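Long-range contacts in glyceraldehyde-3-phosphate dehydrogenase (PDB 1B7G), which catalyses the phosphorylating oxidation of D-glyceraldehyde 3-phosphate in glycolysis, using NAD or, by marked preference, NADP as cofactor: residues I21-M26 against A311-M316; I117-L122 against K132-V137. The protein carries 1 engineered substitution. All coordinates share one frame; numbering follows the deposited sequence.

Contact 1: residues I21-M26 against A311-M316; sequences IKQPDM and AIRASM
The carboxylate of Asp25 and the guanidinium of Arg313 meet tip to tip, their planes 20° apart. OD1 of Asp25 receives NH2 of Arg313 at 2.7 Å in an almost straight bond, and OD2 of Asp25 receives NE at 2.8 Å; both oxygens use their syn lone pairs, so the salt bridge is bidentate and side-on. The same NH2 of Arg313 gives a second hydrogen bond of 2.8 Å to OE1 of Gln23, which accepts it on a lone pair in its carbonyl plane. One guanidinium face lies under CE of Met26, the end of an extended chain. That methyl also presses on CG2 of Ile312 at 3.5 Å, tighter than usual carbon packing.

Second-shell bonds fix these groups. Arg313 NH1 is bound by Ser324 OG and Thr328 OG1, while Gln23 NE2 donates to Ala19 O and Ser331 OG, which sets the amide so that OE1 faces the arginine. An alanine here in place of Arg313 would remove the donors to Asp25 and Gln23 and would probably loosen the hold of the helix on the loop. Helix 304-315, late in the chain, is thus tied to the loop between helix 11-21 and strand 26-32 of the Rossmann-type nucleotide-binding domain. Arg313's positive charge would probably favour the ionised form of Asp25, while the in-plane bonds hold the guanidinium flat.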
# COMPACT_ATOMS: atom_id res chain seq x y z
N ILE A 21 -16.55 9.88 8.45
CA ILE A 21 -16.65 9.08 9.64
C ILE A 21 -15.75 9.62 10.73
O ILE A 21 -16.18 9.70 11.90
CB ILE A 21 -16.36 7.59 9.40
CG1 ILE A 21 -17.38 7.04 8.43
CG2 ILE A 21 -16.41 6.83 10.73
CD1 ILE A 21 -17.23 5.60 7.98
N LYS A 22 -14.56 10.11 10.40
CA LYS A 22 -13.66 10.64 11.40
C LYS A 22 -13.99 12.05 11.86
O LYS A 22 -13.33 12.53 12.79
CB LYS A 22 -12.21 10.58 10.91
CG LYS A 22 -11.77 9.14 10.63
CD LYS A 22 -10.30 9.15 10.21
CE LYS A 22 -9.77 7.72 10.11
NZ LYS A 22 -8.31 7.75 9.84
N GLN A 23 -14.93 12.76 11.26
CA GLN A 23 -15.18 14.14 11.69
C GLN A 23 -16.11 14.13 12.92
O GLN A 23 -17.07 13.35 12.92
CB GLN A 23 -15.84 14.92 10.56
CG GLN A 23 -14.96 15.18 9.34
CD GLN A 23 -13.53 15.53 9.65
OE1 GLN A 23 -13.20 16.61 10.15
NE2 GLN A 23 -12.61 14.57 9.41
N PRO A 24 -15.88 14.99 13.88
CA PRO A 24 -16.74 15.08 15.07
C PRO A 24 -18.10 15.68 14.78
O PRO A 24 -19.06 15.44 15.54
CB PRO A 24 -15.96 15.98 16.02
CG PRO A 24 -15.12 16.82 15.12
CD PRO A 24 -14.74 15.92 13.96
N ASP A 25 -18.23 16.48 13.73
CA ASP A 25 -19.48 17.19 13.45
C ASP A 25 -20.21 16.70 12.25
O ASP A 25 -21.11 17.36 11.68
CB ASP A 25 -19.18 18.71 13.30
CG ASP A 25 -18.16 18.98 12.18
OD1 ASP A 25 -17.37 18.08 11.83
OD2 ASP A 25 -18.15 20.10 11.66
N MET A 26 -19.82 15.52 11.74
CA MET A 26 -20.50 14.98 10.59
C MET A 26 -20.88 13.52 10.83
O MET A 26 -20.17 12.81 11.53
CB MET A 26 -19.53 15.03 9.37
CG MET A 26 -19.06 16.42 9.02
SD MET A 26 -18.15 16.46 7.43
CE MET A 26 -17.55 18.12 7.46
N ALA A 311 -14.74 21.81 2.28
CA ALA A 311 -15.74 22.30 1.38
C ALA A 311 -17.13 22.10 2.02
O ALA A 311 -18.01 22.95 1.82
CB ALA A 311 -15.70 21.69 -0.01
N ILE A 312 -17.34 20.96 2.66
CA ILE A 312 -18.62 20.73 3.35
C ILE A 312 -18.83 21.85 4.36
O ILE A 312 -19.86 22.50 4.39
CB ILE A 312 -18.64 19.37 4.06
CG1 ILE A 312 -18.77 18.23 3.03
CG2 ILE A 312 -19.78 19.30 5.06
CD1 ILE A 312 -18.31 16.86 3.50
N ARG A 313 -17.82 22.14 5.16
CA ARG A 313 -17.93 23.17 6.17
C ARG A 313 -18.17 24.54 5.58
O ARG A 313 -19.02 25.27 6.12
CB ARG A 313 -16.72 23.14 7.11
CG ARG A 313 -16.62 21.82 7.85
CD ARG A 313 -16.21 22.00 9.31
NE ARG A 313 -16.07 20.68 9.95
CZ ARG A 313 -14.99 19.91 9.88
NH1 ARG A 313 -13.90 20.29 9.19
NH2 ARG A 313 -15.05 18.74 10.51
N ALA A 314 -17.50 24.90 4.46
CA ALA A 314 -17.74 26.17 3.83
C ALA A 314 -19.18 26.31 3.31
O ALA A 314 -19.91 27.26 3.61
CB ALA A 314 -16.80 26.40 2.65
N SER A 315 -19.60 25.37 2.49
CA SER A 315 -20.92 25.35 1.92
C SER A 315 -22.01 25.50 3.00
O SER A 315 -22.96 26.25 2.81
CB SER A 315 -21.15 24.01 1.23
OG SER A 315 -22.32 23.92 0.49
N MET A 316 -21.86 24.75 4.10
CA MET A 316 -22.88 24.74 5.15
C MET A 316 -22.62 25.79 6.21
O MET A 316 -23.31 25.80 7.23
CB MET A 316 -22.92 23.38 5.83
CG MET A 316 -23.14 22.20 4.92
SD MET A 316 -24.76 22.21 4.13
CE MET A 316 -25.78 21.81 5.56

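Contact 2: residues I117-L122 against K132-V137; sequences ISFSAL and KYIRVV
Strands 118-119 and 133-136 run parallel, with Ser118 paired to Arg135 and Phe119 to Val136. Arg135 N donates to Ile117 O at 2.7 Å in the plane of that carbonyl; the return bond from Phe119 N to Arg135 O is weak, as is that from Val137 N to Phe119 O.

From this pairing the side chain of Arg135 leaves on the same face as Ser118. Its CB lies 3.8 Å from both OG of Ser118 and O of Ile117. CG is anti to the backbone N (chi1 -177°), and the chain runs on extended until a bend at chi3 (64°) brings the edge of the guanidinium round to the serine hydroxyl, with CD still 4.0 Å from Ser118 OG. At the tip NE and NH2 of Arg135 each donate to Ser118 OG at 2.8 Å. The single oxygen sits at the edge of the guanidinium and near its plane, and because both nitrogens share it the two bonds are well bent. NH1 of Arg135 turns to the backbone O of Glu110.

On the face of Phe119 the contact is apolar. Ile134 CG2 crosses obliquely to reach Phe119 CB at 3.4 Å, while CG1 of Ile134 lies beside Ile117 CG2. Val136 CG2 approaches Phe119 CD1 at 4.2 Å. At the strand end, Val137 CG2 lies against the backbone O of Phe119.

The two strands and helix 121-128 form a beta-alpha-beta unit at one edge of the parallel sheet, and the chain passes from Val137 straight to Ser138 of the phosphate site seen here. The paired grip uses NE and NH2 to fix the rotation of a buried guanidinium, whose charge would probably polarise the Ser118 hydroxyl.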
# COMPACT_ATOMS: atom_id res chain seq x y z
N ILE A 117 -18.86 27.83 -7.40
CA ILE A 117 -17.50 28.30 -7.20
C ILE A 117 -16.54 27.10 -7.21
O ILE A 117 -17.01 25.99 -6.98
CB ILE A 117 -17.40 29.07 -5.88
CG1 ILE A 117 -16.15 29.93 -5.81
CG2 ILE A 117 -17.49 28.08 -4.70
CD1 ILE A 117 -15.99 30.78 -4.57
N SER A 118 -15.28 27.33 -7.52
CA SER A 118 -14.29 26.22 -7.38
C SER A 118 -13.55 26.54 -6.09
O SER A 118 -13.53 27.71 -5.68
CB SER A 118 -13.32 26.15 -8.58
OG SER A 118 -14.06 25.74 -9.70
N PHE A 119 -12.90 25.55 -5.50
CA PHE A 119 -12.36 25.68 -4.16
C PHE A 119 -11.05 24.97 -3.92
O PHE A 119 -10.80 23.86 -4.36
CB PHE A 119 -13.42 24.94 -3.25
CG PHE A 119 -13.11 24.76 -1.80
CD1 PHE A 119 -12.37 23.72 -1.31
CD2 PHE A 119 -13.69 25.62 -0.86
CE1 PHE A 119 -12.12 23.54 0.03
CE2 PHE A 119 -13.44 25.48 0.50
CZ PHE A 119 -12.67 24.43 0.96
N SER A 120 -10.26 25.50 -3.03
CA SER A 120 -9.13 24.92 -2.40
C SER A 120 -9.01 25.58 -1.03
O SER A 120 -8.85 26.80 -1.05
CB SER A 120 -7.82 25.07 -3.20
OG SER A 120 -6.90 24.06 -2.77
N ALA A 121 -9.02 24.85 0.07
CA ALA A 121 -9.10 25.42 1.41
C ALA A 121 -8.00 26.37 1.79
O ALA A 121 -8.25 27.35 2.49
CB ALA A 121 -9.23 24.34 2.51
N LEU A 122 -6.77 26.17 1.38
CA LEU A 122 -5.69 27.09 1.65
C LEU A 122 -5.84 28.39 0.86
O LEU A 122 -4.99 29.26 1.07
CB LEU A 122 -4.33 26.46 1.37
CG LEU A 122 -3.67 25.69 2.51
CD1 LEU A 122 -4.51 24.49 2.90
CD2 LEU A 122 -2.26 25.24 2.15
N LYS A 132 -23.92 26.84 -2.36
CA LYS A 132 -24.62 25.56 -2.28
C LYS A 132 -23.92 24.48 -3.09
O LYS A 132 -24.16 23.29 -2.87
CB LYS A 132 -26.08 25.75 -2.77
CG LYS A 132 -26.82 26.69 -1.78
CD LYS A 132 -28.15 27.12 -2.38
CE LYS A 132 -28.80 28.19 -1.51
NZ LYS A 132 -28.07 29.49 -1.58
N TYR A 133 -23.21 24.89 -4.14
CA TYR A 133 -22.54 23.98 -5.08
C TYR A 133 -21.10 24.42 -5.24
O TYR A 133 -20.86 25.61 -5.52
CB TYR A 133 -23.28 23.87 -6.42
CG TYR A 133 -24.68 23.32 -6.17
CD1 TYR A 133 -24.88 22.00 -5.78
CD2 TYR A 133 -25.77 24.18 -6.24
CE1 TYR A 133 -26.17 21.51 -5.54
CE2 TYR A 133 -27.05 23.71 -5.97
CZ TYR A 133 -27.23 22.40 -5.61
OH TYR A 133 -28.52 21.95 -5.34
N ILE A 134 -20.16 23.59 -4.83
CA ILE A 134 -18.73 23.94 -4.78
C ILE A 134 -17.95 22.91 -5.60
O ILE A 134 -18.21 21.71 -5.47
CB ILE A 134 -18.23 23.93 -3.32
CG1 ILE A 134 -18.85 25.10 -2.52
CG2 ILE A 134 -16.71 24.00 -3.23
CD1 ILE A 134 -18.31 25.23 -1.10
N ARG A 135 -17.03 23.36 -6.46
CA ARG A 135 -16.24 22.37 -7.22
C ARG A 135 -14.86 22.30 -6.60
O ARG A 135 -14.17 23.32 -6.53
CB ARG A 135 -16.08 22.72 -8.71
CG ARG A 135 -15.31 21.59 -9.44
CD ARG A 135 -15.05 22.02 -10.90
NE ARG A 135 -14.17 23.19 -10.91
CZ ARG A 135 -13.42 23.55 -11.95
NH1 ARG A 135 -13.40 22.80 -13.04
NH2 ARG A 135 -12.63 24.61 -11.85
N VAL A 136 -14.52 21.19 -5.95
CA VAL A 136 -13.16 21.05 -5.44
C VAL A 136 -12.28 20.80 -6.68
O VAL A 136 -12.54 19.85 -7.41
CB VAL A 136 -13.02 19.89 -4.46
CG1 VAL A 136 -11.53 19.59 -4.19
CG2 VAL A 136 -13.74 20.17 -3.10
N VAL A 137 -11.24 21.59 -6.90
CA VAL A 137 -10.41 21.43 -8.10
C VAL A 137 -9.74 20.05 -8.13
O VAL A 137 -9.71 19.31 -7.15
CB VAL A 137 -9.32 22.50 -8.22
CG1 VAL A 137 -9.89 23.74 -8.93
CG2 VAL A 137 -8.75 22.89 -6.88

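In the fold
Both contacts are buried and belong to the Rossmann-type half of the chain, but contact 1 lies farther from the chain's centre, with Pro24 at the surface. Contact 2 is made within the parallel sheet, between neighbouring strands close in sequence, and combines backbone pairing with side-chain bonds and apolar packing. Contact 1 instead joins a loop to a helix 285 residues later, through side chains alone. Each has one arginine gripping side-on: on a charged carboxylate in contact 1, on one neutral hydroxyl in contact 2. Helix 304-315 bridges them, since Ala311 N packs on Phe119 CZ at 3.6 Å, and Ala311 O and Ser315 N lie against Ile134 CD1.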